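Local structure of 4-hydroxy-tetrahydrodipicolinate synthase (Aquifex aeolicus, 2EHH) at residues T51-E54 / H55-V58; S152-E155 / N156-A159; V252-A255 / C256-G260; I59-A62 / V63-A67; T88-A91 / K92-A96. The protein probably catalyses the condensation of pyruvate with aspartate semialdehyde to 4-hydroxy-tetrahydrodipicolinate, a step of lysine biosynthesis, by way of a Schiff base. All coordinates share one frame; numbering follows the deposited sequence.

Contact 1. Residues T51-E54 / H55-V58; sequences TFEE and HEKV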
loop_
_atom_site.group_PDB
_atom_site.type_symbol
_atom_site.label_atom_id
_atom_site.label_comp_id
_atom_site.label_asym_id
_atom_site.label_seq_id
_atom_site.Cartn_x
_atom_site.Cartn_y
_atom_site.Cartn_z
ATOM N N THR A 51 3.385 -14.197 29.772
ATOM C CA THR A 51 3.462 -15.645 29.672
ATOM C C THR A 51 2.039 -16.182 29.704
ATOM O O THR A 51 1.137 -15.528 30.223
ATOM C CB THR A 51 4.235 -16.258 30.846
ATOM O OG1 THR A 51 3.430 -16.194 32.028
ATOM C CG2 THR A 51 5.529 -15.497 31.084
ATOM N N PHE A 52 1.847 -17.369 29.140
ATOM C CA PHE A 52 0.537 -18.008 29.104
ATOM C C PHE A 52 -0.077 -18.031 30.503
ATOM O O PHE A 52 -1.287 -17.856 30.665
ATOM C CB PHE A 52 0.679 -19.436 28.573
ATOM C CG PHE A 52 -0.572 -20.254 28.690
ATOM C CD1 PHE A 52 -1.613 -20.102 27.780
ATOM C CD2 PHE A 52 -0.716 -21.170 29.730
ATOM C CE1 PHE A 52 -2.783 -20.852 27.905
ATOM C CE2 PHE A 52 -1.877 -21.921 29.865
ATOM C CZ PHE A 52 -2.914 -21.762 28.951
ATOM N N GLU A 53 0.765 -18.240 31.509
ATOM C CA GLU A 53 0.301 -18.289 32.889
ATOM C C GLU A 53 -0.075 -16.910 33.427
ATOM O O GLU A 53 -1.001 -16.782 34.232
ATOM C CB GLU A 53 1.371 -18.926 33.778
ATOM C CG GLU A 53 1.096 -18.806 35.264
ATOM C CD GLU A 53 2.037 -19.655 36.098
ATOM O OE1 GLU A 53 3.264 -19.589 35.868
ATOM O OE2 GLU A 53 1.549 -20.385 36.989
ATOM N N GLU A 54 0.647 -15.879 32.999
ATOM C CA GLU A 54 0.330 -14.530 33.448
ATOM C C GLU A 54 -1.017 -14.159 32.841
ATOM O O GLU A 54 -1.814 -13.464 33.471
ATOM C CB GLU A 54 1.418 -13.536 33.016
ATOM C CG GLU A 54 2.714 -13.670 33.807
ATOM C CD GLU A 54 3.824 -12.770 33.287
ATOM O OE1 GLU A 54 4.015 -12.719 32.054
ATOM O OE2 GLU A 54 4.510 -12.125 34.112
ATOM N N HIS A 55 -1.270 -14.633 31.621
ATOM C CA HIS A 55 -2.539 -14.372 30.946
ATOM C C HIS A 55 -3.687 -14.903 31.792
ATOM O O HIS A 55 -4.653 -14.192 32.063
ATOM C CB HIS A 55 -2.608 -15.071 29.583
ATOM C CG HIS A 55 -2.219 -14.206 28.425
ATOM N ND1 HIS A 55 -0.909 -13.881 28.142
ATOM C CD2 HIS A 55 -2.968 -13.623 27.458
ATOM C CE1 HIS A 55 -0.868 -13.140 27.050
ATOM N NE2 HIS A 55 -2.103 -12.968 26.615
ATOM N N GLU A 56 -3.591 -16.165 32.198
ATOM C CA GLU A 56 -4.660 -16.750 32.992
ATOM C C GLU A 56 -4.780 -16.130 34.379
ATOM O O GLU A 56 -5.884 -15.988 34.899
ATOM C CB GLU A 56 -4.502 -18.278 33.071
ATOM C CG GLU A 56 -3.184 -18.796 33.587
ATOM C CD GLU A 56 -2.991 -20.275 33.264
ATOM O OE1 GLU A 56 -3.986 -20.949 32.911
ATOM O OE2 GLU A 56 -1.845 -20.764 33.366
ATOM N N LYS A 57 -3.656 -15.725 34.962
ATOM C CA LYS A 57 -3.672 -15.110 36.288
ATOM C C LYS A 57 -4.310 -13.716 36.237
ATOM O O LYS A 57 -5.084 -13.340 37.123
ATOM C CB LYS A 57 -2.249 -15.007 36.837
ATOM C CG LYS A 57 -2.152 -14.553 38.291
ATOM C CD LYS A 57 -2.760 -15.573 39.252
ATOM C CE LYS A 57 -2.458 -15.222 40.708
ATOM N NZ LYS A 57 -2.849 -13.826 41.067
ATOM N N VAL A 58 -3.984 -12.948 35.203
ATOM C CA VAL A 58 -4.540 -11.607 35.058
ATOM C C VAL A 58 -6.042 -11.664 34.804
ATOM O O VAL A 58 -6.804 -10.879 35.370
ATOM C CB VAL A 58 -3.849 -10.835 33.910
ATOM C CG1 VAL A 58 -4.666 -9.607 33.526
ATOM C CG2 VAL A 58 -2.455 -10.408 34.354
#

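Contact 2. Residues S152-E155 / N156-A159; sequences SECE and NIVA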
loop_
_atom_site.group_PDB
_atom_site.type_symbol
_atom_site.label_atom_id
_atom_site.label_comp_id
_atom_site.label_asym_id
_atom_site.label_seq_id
_atom_site.Cartn_x
_atom_site.Cartn_y
_atom_site.Cartn_z
ATOM N N SER A 152 -23.122 -16.649 11.342
ATOM C CA SER A 152 -24.314 -17.412 10.994
ATOM C C SER A 152 -24.289 -18.825 11.578
ATOM O O SER A 152 -25.315 -19.337 12.018
ATOM C CB SER A 152 -24.469 -17.493 9.472
ATOM O OG SER A 152 -24.697 -16.211 8.915
ATOM N N GLU A 153 -23.114 -19.445 11.586
ATOM C CA GLU A 153 -22.971 -20.802 12.099
ATOM C C GLU A 153 -22.802 -20.879 13.615
ATOM O O GLU A 153 -23.233 -21.851 14.240
ATOM C CB GLU A 153 -21.799 -21.494 11.411
ATOM N N CYS A 154 -22.176 -19.864 14.205
ATOM C CA CYS A 154 -21.953 -19.843 15.649
ATOM C C CYS A 154 -22.705 -18.703 16.334
ATOM O O CYS A 154 -22.314 -17.544 16.218
ATOM C CB CYS A 154 -20.454 -19.706 15.947
ATOM S SG CYS A 154 -19.403 -20.928 15.133
ATOM N N GLU A 155 -23.774 -19.030 17.059
ATOM C CA GLU A 155 -24.548 -18.004 17.755
ATOM C C GLU A 155 -23.609 -17.360 18.760
ATOM O O GLU A 155 -23.843 -16.262 19.255
ATOM C CB GLU A 155 -25.731 -18.631 18.500
ATOM C CG GLU A 155 -26.570 -19.580 17.657
ATOM C CD GLU A 155 -27.942 -19.839 18.253
ATOM O OE1 GLU A 155 -28.042 -19.984 19.492
ATOM O OE2 GLU A 155 -28.922 -19.908 17.478
ATOM N N ASN A 156 -22.536 -18.088 19.026
ATOM C CA ASN A 156 -21.477 -17.741 19.957
ATOM C C ASN A 156 -20.612 -16.530 19.538
ATOM O O ASN A 156 -20.061 -15.815 20.384
ATOM C CB ASN A 156 -20.604 -18.993 20.117
ATOM C CG ASN A 156 -19.763 -18.949 21.344
ATOM O OD1 ASN A 156 -19.799 -17.973 22.087
ATOM N ND2 ASN A 156 -18.999 -20.004 21.577
ATOM N N ILE A 157 -20.486 -16.313 18.232
ATOM C CA ILE A 157 -19.692 -15.204 17.701
ATOM C C ILE A 157 -20.641 -14.023 17.517
ATOM O O ILE A 157 -21.442 -13.989 16.580
ATOM C CB ILE A 157 -19.026 -15.632 16.380
ATOM C CG1 ILE A 157 -18.047 -16.777 16.678
ATOM C CG2 ILE A 157 -18.312 -14.460 15.738
ATOM C CD1 ILE A 157 -17.398 -17.397 15.465
ATOM N N VAL A 158 -20.525 -13.051 18.418
ATOM C CA VAL A 158 -21.431 -11.902 18.451
ATOM C C VAL A 158 -20.932 -10.510 18.095
ATOM O O VAL A 158 -21.732 -9.580 17.995
ATOM C CB VAL A 158 -22.052 -11.790 19.849
ATOM C CG1 VAL A 158 -22.720 -13.104 20.228
ATOM C CG2 VAL A 158 -20.965 -11.445 20.860
ATOM N N ALA A 159 -19.630 -10.342 17.918
ATOM C CA ALA A 159 -19.131 -9.012 17.605
ATOM C C ALA A 159 -17.742 -9.016 16.993
ATOM O O ALA A 159 -17.089 -10.056 16.899
ATOM C CB ALA A 159 -19.126 -8.170 18.863
#

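Contact 3. Residues V252-A255 / C256-G260; sequences VKTA and CWMLG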
loop_
_atom_site.group_PDB
_atom_site.type_symbol
_atom_site.label_atom_id
_atom_site.label_comp_id
_atom_site.label_asym_id
_atom_site.label_seq_id
_atom_site.Cartn_x
_atom_site.Cartn_y
_atom_site.Cartn_z
ATOM N N VAL A 252 0.371 5.308 25.696
ATOM C CA VAL A 252 -0.655 5.208 26.725
ATOM C C VAL A 252 -0.124 4.713 28.072
ATOM O O VAL A 252 -0.549 5.200 29.118
ATOM C CB VAL A 252 -1.842 4.314 26.267
ATOM C CG1 VAL A 252 -1.411 2.868 26.163
ATOM C CG2 VAL A 252 -3.010 4.479 27.226
ATOM N N LYS A 253 0.797 3.758 28.061
ATOM C CA LYS A 253 1.349 3.279 29.322
ATOM C C LYS A 253 2.170 4.409 29.938
ATOM O O LYS A 253 2.164 4.603 31.155
ATOM C CB LYS A 253 2.221 2.036 29.113
ATOM C CG LYS A 253 2.927 1.576 30.390
ATOM C CD LYS A 253 3.512 0.168 30.273
ATOM C CE LYS A 253 2.628 -0.865 30.973
ATOM N NZ LYS A 253 3.300 -2.197 31.074
ATOM N N THR A 254 2.866 5.165 29.093
ATOM C CA THR A 254 3.669 6.283 29.574
ATOM C C THR A 254 2.759 7.349 30.194
ATOM O O THR A 254 3.103 7.962 31.209
ATOM C CB THR A 254 4.489 6.925 28.435
ATOM O OG1 THR A 254 5.379 5.949 27.869
ATOM C CG2 THR A 254 5.307 8.098 28.967
ATOM N N ALA A 255 1.597 7.566 29.584
ATOM C CA ALA A 255 0.650 8.554 30.094
ATOM C C ALA A 255 0.127 8.129 31.464
ATOM O O ALA A 255 0.014 8.951 32.377
ATOM C CB ALA A 255 -0.514 8.722 29.120
ATOM N N CYS A 256 -0.204 6.850 31.599
ATOM C CA CYS A 256 -0.704 6.326 32.867
ATOM C C CYS A 256 0.373 6.473 33.939
ATOM O O CYS A 256 0.063 6.720 35.104
ATOM C CB CYS A 256 -1.105 4.855 32.724
ATOM S SG CYS A 256 -2.554 4.585 31.665
ATOM N N TRP A 257 1.634 6.317 33.543
ATOM C CA TRP A 257 2.742 6.465 34.483
ATOM C C TRP A 257 2.778 7.909 34.961
ATOM O O TRP A 257 2.962 8.172 36.149
ATOM C CB TRP A 257 4.074 6.116 33.818
ATOM C CG TRP A 257 5.266 6.662 34.552
ATOM C CD1 TRP A 257 5.764 6.239 35.753
ATOM C CD2 TRP A 257 6.098 7.752 34.134
ATOM N NE1 TRP A 257 6.859 7.000 36.108
ATOM C CE2 TRP A 257 7.085 7.934 35.131
ATOM C CE3 TRP A 257 6.106 8.593 33.012
ATOM C CZ2 TRP A 257 8.073 8.924 35.039
ATOM C CZ3 TRP A 257 7.089 9.578 32.922
ATOM C CH2 TRP A 257 8.059 9.733 33.930
ATOM N N MET A 258 2.601 8.839 34.027
ATOM C CA MET A 258 2.604 10.260 34.349
ATOM C C MET A 258 1.481 10.599 35.324
ATOM O O MET A 258 1.611 11.508 36.143
ATOM C CB MET A 258 2.449 11.095 33.077
ATOM C CG MET A 258 3.621 10.981 32.120
ATOM S SD MET A 258 3.463 12.099 30.721
ATOM C CE MET A 258 5.073 11.879 29.949
ATOM N N LEU A 259 0.376 9.871 35.223
ATOM C CA LEU A 259 -0.758 10.085 36.110
ATOM C C LEU A 259 -0.607 9.277 37.392
ATOM O O LEU A 259 -1.514 9.241 38.220
ATOM C CB LEU A 259 -2.061 9.703 35.409
ATOM C CG LEU A 259 -2.628 10.773 34.474
ATOM C CD1 LEU A 259 -2.806 10.201 33.080
ATOM C CD2 LEU A 259 -3.954 11.269 35.030
ATOM N N GLY A 260 0.542 8.625 37.540
ATOM C CA GLY A 260 0.817 7.829 38.727
ATOM C C GLY A 260 -0.002 6.559 38.865
ATOM O O GLY A 260 -0.212 6.071 39.976
#

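Contact 4. Residues I59-A62 / V63-A67; sequences IEFA and VKRAA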
loop_
_atom_site.group_PDB
_atom_site.type_symbol
_atom_site.label_atom_id
_atom_site.label_comp_id
_atom_site.label_asym_id
_atom_site.label_seq_id
_atom_site.Cartn_x
_atom_site.Cartn_y
_atom_site.Cartn_z
ATOM N N ILE A 59 -6.467 -12.591 33.951
ATOM C CA ILE A 59 -7.880 -12.735 33.644
ATOM C C ILE A 59 -8.637 -13.131 34.914
ATOM O O ILE A 59 -9.636 -12.512 35.282
ATOM C CB ILE A 59 -8.104 -13.805 32.555
ATOM C CG1 ILE A 59 -7.459 -13.348 31.240
ATOM C CG2 ILE A 59 -9.599 -14.044 32.347
ATOM C CD1 ILE A 59 -7.410 -14.432 30.163
ATOM N N GLU A 60 -8.145 -14.162 35.588
ATOM C CA GLU A 60 -8.770 -14.638 36.814
ATOM C C GLU A 60 -8.830 -13.515 37.853
ATOM O O GLU A 60 -9.843 -13.329 38.531
ATOM C CB GLU A 60 -7.985 -15.836 37.341
ATOM C CG GLU A 60 -8.509 -16.430 38.624
ATOM C CD GLU A 60 -7.820 -17.737 38.963
ATOM O OE1 GLU A 60 -6.570 -17.768 38.961
ATOM O OE2 GLU A 60 -8.530 -18.729 39.232
ATOM N N PHE A 61 -7.745 -12.754 37.956
ATOM C CA PHE A 61 -7.662 -11.639 38.898
ATOM C C PHE A 61 -8.662 -10.525 38.571
ATOM O O PHE A 61 -9.336 -9.998 39.457
ATOM C CB PHE A 61 -6.246 -11.053 38.888
ATOM C CG PHE A 61 -6.086 -9.834 39.752
ATOM C CD1 PHE A 61 -5.928 -9.956 41.127
ATOM C CD2 PHE A 61 -6.108 -8.561 39.193
ATOM C CE1 PHE A 61 -5.792 -8.826 41.933
ATOM C CE2 PHE A 61 -5.974 -7.427 39.990
ATOM C CZ PHE A 61 -5.815 -7.559 41.361
ATOM N N ALA A 62 -8.741 -10.157 37.296
ATOM C CA ALA A 62 -9.648 -9.097 36.866
ATOM C C ALA A 62 -11.100 -9.461 37.146
ATOM O O ALA A 62 -11.876 -8.625 37.599
ATOM C CB ALA A 62 -9.459 -8.812 35.377
ATOM N N VAL A 63 -11.467 -10.708 36.867
ATOM C CA VAL A 63 -12.833 -11.154 37.100
ATOM C C VAL A 63 -13.171 -11.038 38.583
ATOM O O VAL A 63 -14.234 -10.530 38.947
ATOM C CB VAL A 63 -13.034 -12.615 36.626
ATOM C CG1 VAL A 63 -14.396 -13.141 37.079
ATOM C CG2 VAL A 63 -12.932 -12.681 35.108
ATOM N N LYS A 64 -12.259 -11.494 39.439
ATOM C CA LYS A 64 -12.471 -11.429 40.882
ATOM C C LYS A 64 -12.578 -9.997 41.392
ATOM O O LYS A 64 -13.451 -9.685 42.196
ATOM C CB LYS A 64 -11.333 -12.136 41.628
ATOM C CG LYS A 64 -11.363 -13.652 41.555
ATOM C CD LYS A 64 -10.184 -14.248 42.317
ATOM C CE LYS A 64 -10.298 -15.762 42.449
ATOM N NZ LYS A 64 -10.380 -16.450 41.132
ATOM N N ARG A 65 -11.691 -9.120 40.930
ATOM C CA ARG A 65 -11.722 -7.738 41.383
ATOM C C ARG A 65 -12.936 -6.979 40.871
ATOM O O ARG A 65 -13.648 -6.348 41.653
ATOM C CB ARG A 65 -10.445 -6.998 40.977
ATOM C CG ARG A 65 -9.161 -7.582 41.553
ATOM C CD ARG A 65 -9.310 -8.010 43.015
ATOM N NE ARG A 65 -9.793 -6.947 43.895
ATOM C CZ ARG A 65 -9.093 -5.870 44.238
ATOM N NH1 ARG A 65 -7.860 -5.691 43.776
ATOM N NH2 ARG A 65 -9.625 -4.974 45.061
ATOM N N ALA A 66 -13.175 -7.031 39.562
ATOM C CA ALA A 66 -14.320 -6.331 38.993
ATOM C C ALA A 66 -15.587 -6.852 39.668
ATOM O O ALA A 66 -16.453 -6.075 40.068
ATOM C CB ALA A 66 -14.390 -6.562 37.488
ATOM N N ALA A 67 -15.679 -8.175 39.781
ATOM C CA ALA A 67 -16.815 -8.838 40.414
ATOM C C ALA A 67 -18.182 -8.339 39.941
ATOM O O ALA A 67 -18.996 -7.883 40.745
ATOM C CB ALA A 67 -16.705 -8.700 41.935
#

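Contact 5. Residues T88-A91 / K92-A96; sequences TAHA and KEVGA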
loop_
_atom_site.group_PDB
_atom_site.type_symbol
_atom_site.label_atom_id
_atom_site.label_comp_id
_atom_site.label_asym_id
_atom_site.label_seq_id
_atom_site.Cartn_x
_atom_site.Cartn_y
_atom_site.Cartn_z
ATOM N N THR A 88 -9.182 -19.659 25.860
ATOM C CA THR A 88 -10.564 -19.211 25.834
ATOM C C THR A 88 -11.369 -20.065 26.821
ATOM O O THR A 88 -12.283 -19.572 27.484
ATOM C CB THR A 88 -11.154 -19.323 24.417
ATOM O OG1 THR A 88 -10.375 -18.521 23.517
ATOM C CG2 THR A 88 -12.587 -18.823 24.394
ATOM N N ALA A 89 -11.013 -21.342 26.924
ATOM C CA ALA A 89 -11.688 -22.246 27.854
ATOM C C ALA A 89 -11.459 -21.732 29.273
ATOM O O ALA A 89 -12.379 -21.706 30.095
ATOM C CB ALA A 89 -11.133 -23.661 27.712
ATOM N N HIS A 90 -10.223 -21.321 29.550
ATOM C CA HIS A 90 -9.859 -20.792 30.860
ATOM C C HIS A 90 -10.700 -19.565 31.209
ATOM O O HIS A 90 -11.246 -19.468 32.311
ATOM C CB HIS A 90 -8.377 -20.406 30.887
ATOM C CG HIS A 90 -7.968 -19.677 32.130
ATOM N ND1 HIS A 90 -7.816 -20.305 33.348
ATOM C CD2 HIS A 90 -7.720 -18.364 32.350
ATOM C CE1 HIS A 90 -7.492 -19.410 34.265
ATOM N NE2 HIS A 90 -7.427 -18.223 33.685
ATOM N N ALA A 91 -10.791 -18.627 30.270
ATOM C CA ALA A 91 -11.564 -17.406 30.477
ATOM C C ALA A 91 -12.999 -17.757 30.857
ATOM O O ALA A 91 -13.593 -17.143 31.744
ATOM C CB ALA A 91 -11.546 -16.554 29.206
ATOM N N LYS A 92 -13.549 -18.746 30.166
ATOM C CA LYS A 92 -14.902 -19.226 30.416
ATOM C C LYS A 92 -14.947 -19.744 31.855
ATOM O O LYS A 92 -15.806 -19.359 32.651
ATOM C CB LYS A 92 -15.212 -20.354 29.427
ATOM C CG LYS A 92 -16.358 -21.281 29.792
ATOM C CD LYS A 92 -17.704 -20.631 29.607
ATOM C CE LYS A 92 -18.819 -21.664 29.740
ATOM N NZ LYS A 92 -20.160 -21.019 29.642
ATOM N N GLU A 93 -13.985 -20.602 32.174
ATOM C CA GLU A 93 -13.868 -21.209 33.494
ATOM C C GLU A 93 -13.823 -20.237 34.663
ATOM O O GLU A 93 -14.482 -20.461 35.681
ATOM C CB GLU A 93 -12.617 -22.086 33.545
ATOM C CG GLU A 93 -12.753 -23.405 32.823
ATOM C CD GLU A 93 -13.721 -24.333 33.525
ATOM O OE1 GLU A 93 -13.528 -24.579 34.736
ATOM O OE2 GLU A 93 -14.672 -24.814 32.871
ATOM N N VAL A 94 -13.048 -19.164 34.533
ATOM C CA VAL A 94 -12.923 -18.210 35.627
ATOM C C VAL A 94 -13.957 -17.086 35.673
ATOM O O VAL A 94 -13.834 -16.167 36.481
ATOM C CB VAL A 94 -11.501 -17.593 35.675
ATOM C CG1 VAL A 94 -10.466 -18.699 35.828
ATOM C CG2 VAL A 94 -11.235 -16.778 34.425
ATOM N N GLY A 95 -14.963 -17.147 34.804
ATOM C CA GLY A 95 -16.014 -16.140 34.836
ATOM C C GLY A 95 -15.938 -14.906 33.957
ATOM O O GLY A 95 -16.665 -13.938 34.197
ATOM N N ALA A 96 -15.080 -14.911 32.944
ATOM C CA ALA A 96 -14.989 -13.753 32.060
ATOM C C ALA A 96 -16.311 -13.610 31.299
ATOM O O ALA A 96 -16.935 -14.608 30.944
ATOM C CB ALA A 96 -13.827 -13.932 31.079
HETATM O O HOH W 1 -14.028 -23.878 30.022
#

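Contact 1. Residues T51-E54 / H55-V58
Four successive i to i+4 backbone bonds join T51-E54 to H55-V58 in the first turns of helix 52-66, from H55 N to T51 O (2.9 Å) through V58 N to E54 O (2.8 Å). T51 is the N-cap, and with E54 it forms a capping box: E54 N donates to T51 OG1 at 3.0 Å, while T51 N donates back to E54 OE1 at 2.8 Å, nearly straight at 172° and on the anti lone pair of the carboxylate. The same carboxylate makes a salt bridge with R267. T51 O takes a second, weak bond from H55 ND1 (3.4 Å), lying at the edge of the imidazole in its plane. E56 folds back, its CG set between the backbone N and the carbonyl carbon (chi1 55°), which carries OE2 to 3.7 Å from CE2 of F52, with carboxylate and ring planes 63° apart. Shortening E56 to an alanine removes the carboxylate, and the F52 ring would probably lose a neighbour and turn more freely. Negative charge near this helix start probably suits the helix dipole, although E53 OE2 and E56 OE2, 5.0 Å apart, would be expected to repel each other weakly.

Contact 2. Residues S152-E155 / N156-A159
C154 and I157 meet across a type I beta turn that converts the end of helix 144-153 into strand 157-162, a good example of how an alpha/beta barrel reverses its chain between helix and strand. The turn is closed by I157 N, which donates to C154 O at 3.0 Å; the N-H points well at its acceptor (158°), but it comes from above the carbonyl plane and not along a lone pair. The tight part lies on the inner side of the turn. There C154 CB sits 3.9 Å from I157 CG1 and equally close to CD1, and the sulfur SG is 4.1 Å from CD1. I157 holds CG1 anti to its carbonyl carbon (chi1 -64°), a torsion that runs the extended CG1-CD1 branch back beside the cysteine. The other side is looser. E155 is exposed and its chain stretches away from the turn, its CB meeting little beyond the next backbone N, while V158 touches back through one methyl alone, CG1 at 3.5 Å from E155 O. N156 is the anchored exception: its amide turns outward from the turn, yet ND2 is held by two carbonyls, those of A122 and V125. Around the turn, A122 of helix 111-124 packs on both C154 and I157, I157 also rests on I131 of strand 129-133, and the backbone of V158 bonds to I129 on one neighbouring strand and to S182 on another.

Contact 3. Residues V252-A255 / C256-G260
The indole of W257 meets T254 at its edge: T254 O lies near the ring plane, 3.6 Å from CE3, and T254 CG2 approaches the same carbon at 4.2 Å. Beyond the two segments, K264 makes a cation-pi contact with the indole. This is the last part of helix 250-258, which ends in a Schellman motif, with G260 at positive phi (69°) and G260 N bonded to W257 O. The same T254 methyl also meets M258. With CG anti to its carbonyl carbon (chi1 -66°) and the chain extended beyond, M258 carries its terminal methyl CE to 3.9 Å from T254 CG2. Two polar ends are satisfied outside the contact, T254 OG1 by I250 O one turn earlier and K253 NZ by a salt bridge with E46 and by the carbonyl oxygens of T11 and E265. Helix 275-287 packs against this end, with L281 on T254 and E278 on both W257 and M258. The backbone keeps i to i+4 bonds, the last from L259 N to A255 O at 3.0 Å, and the methyl CD1 of L259 lies against that same oxygen at 3.2 Å.

Contact 4. Residues I59-A62 / V63-A67
F61 and R65 form an i to i+4 CH-pi pair on the last turns of helix 52-66, which links strands 37-40 and 71-75 in a beta-alpha-beta unit of the barrel. R65 CG stands over one face of the phenyl ring, 3.5 Å from its centroid and 19° off the normal. The arginine then bends at chi2 and chi3, which turns the guanidinium steeply to the ring, 73° between planes, with F61 CZ at its edge and 3.7 Å from NH1. One residue earlier in each half, E60 and K64 run side by side in the same direction, and E60 OE2 makes a salt bridge with K64 NZ at 3.5 Å. The backbone keeps helical bonds throughout, R65 N to F61 O measuring 2.9 Å. Y20 meets the F61 ring edge-to-face, and A62, V63 and A66 turn to V72 of strand 71-75. Replacing F61 with an alanine would probably strip R65 CG of its aromatic platform and let the bent arginine swing. The pairing suits a partly exposed surface: the aliphatic part of the arginine covers carbon, while its charged end remains available for polar partners, here a long, weak ion pair with E28.

Contact 5. Residues T88-A91 / K92-A96
A Schellman motif ends helix 81-93 here, with A91 and A96 meeting across it: A96 N donates to A91 O at 2.9 Å, and A91 CB touches A96 CB at 3.9 Å. Inside that wider loop G95 N bonds to K92 O. G95 is the C-prime residue, with phi at 94°; a CB at these backbone angles would collide with V94 O. Before the cap, V94 N still donates to H90 O in the ordinary helical way, and the side chains of the same pair meet as well. H90 has CG anti to its backbone N (chi1 172°), which lays the imidazole beside V94; H90 CE1 comes to 3.4 Å from V94 CG1, and CG2 of the valine lies over one face of the ring. NE2 bonds to E56 O on helix 52-66, which probably helps to fix the rotation of the imidazole.

The helix belongs to the beta-alpha-beta unit between strands 71-75 and 98-102, and the cap turns the chain toward the second of these. On its outer side A89 O is shared: E93 N donates to it at 2.8 Å, and a water donates to it at 2.7 Å while also donating to E93 OE2 at 3.1 Å. The glutamate bends at chi2 (-69°), and its OE2 accepts from that water. K92 reaches away to bond D126 O through NZ, and T88 OG1 bonds to A84 O and to T76 OG1.

Overall arrangement
Contacts 1 and 4 are successive parts of helix 52-66, their centres 13 Å apart, and contact 5 lies alongside both on helix 81-93. Contact 5 reaches contact 1 where H90 NE2 lies 3.0 Å from E56 O, and packs on contact 4 where I59 CG2 meets V94 CG2 at 3.8 Å. Contacts 2 and 3 stand apart on opposite sides of the chain's centre, about 37 Å between centres. The predicted pyruvate site is nearest to contact 3, whose V252 side chain lies about 4 Å from that of T44; in contact 1, the H55 side chain is about 9 Å from that of T43, a predicted proton-relay residue.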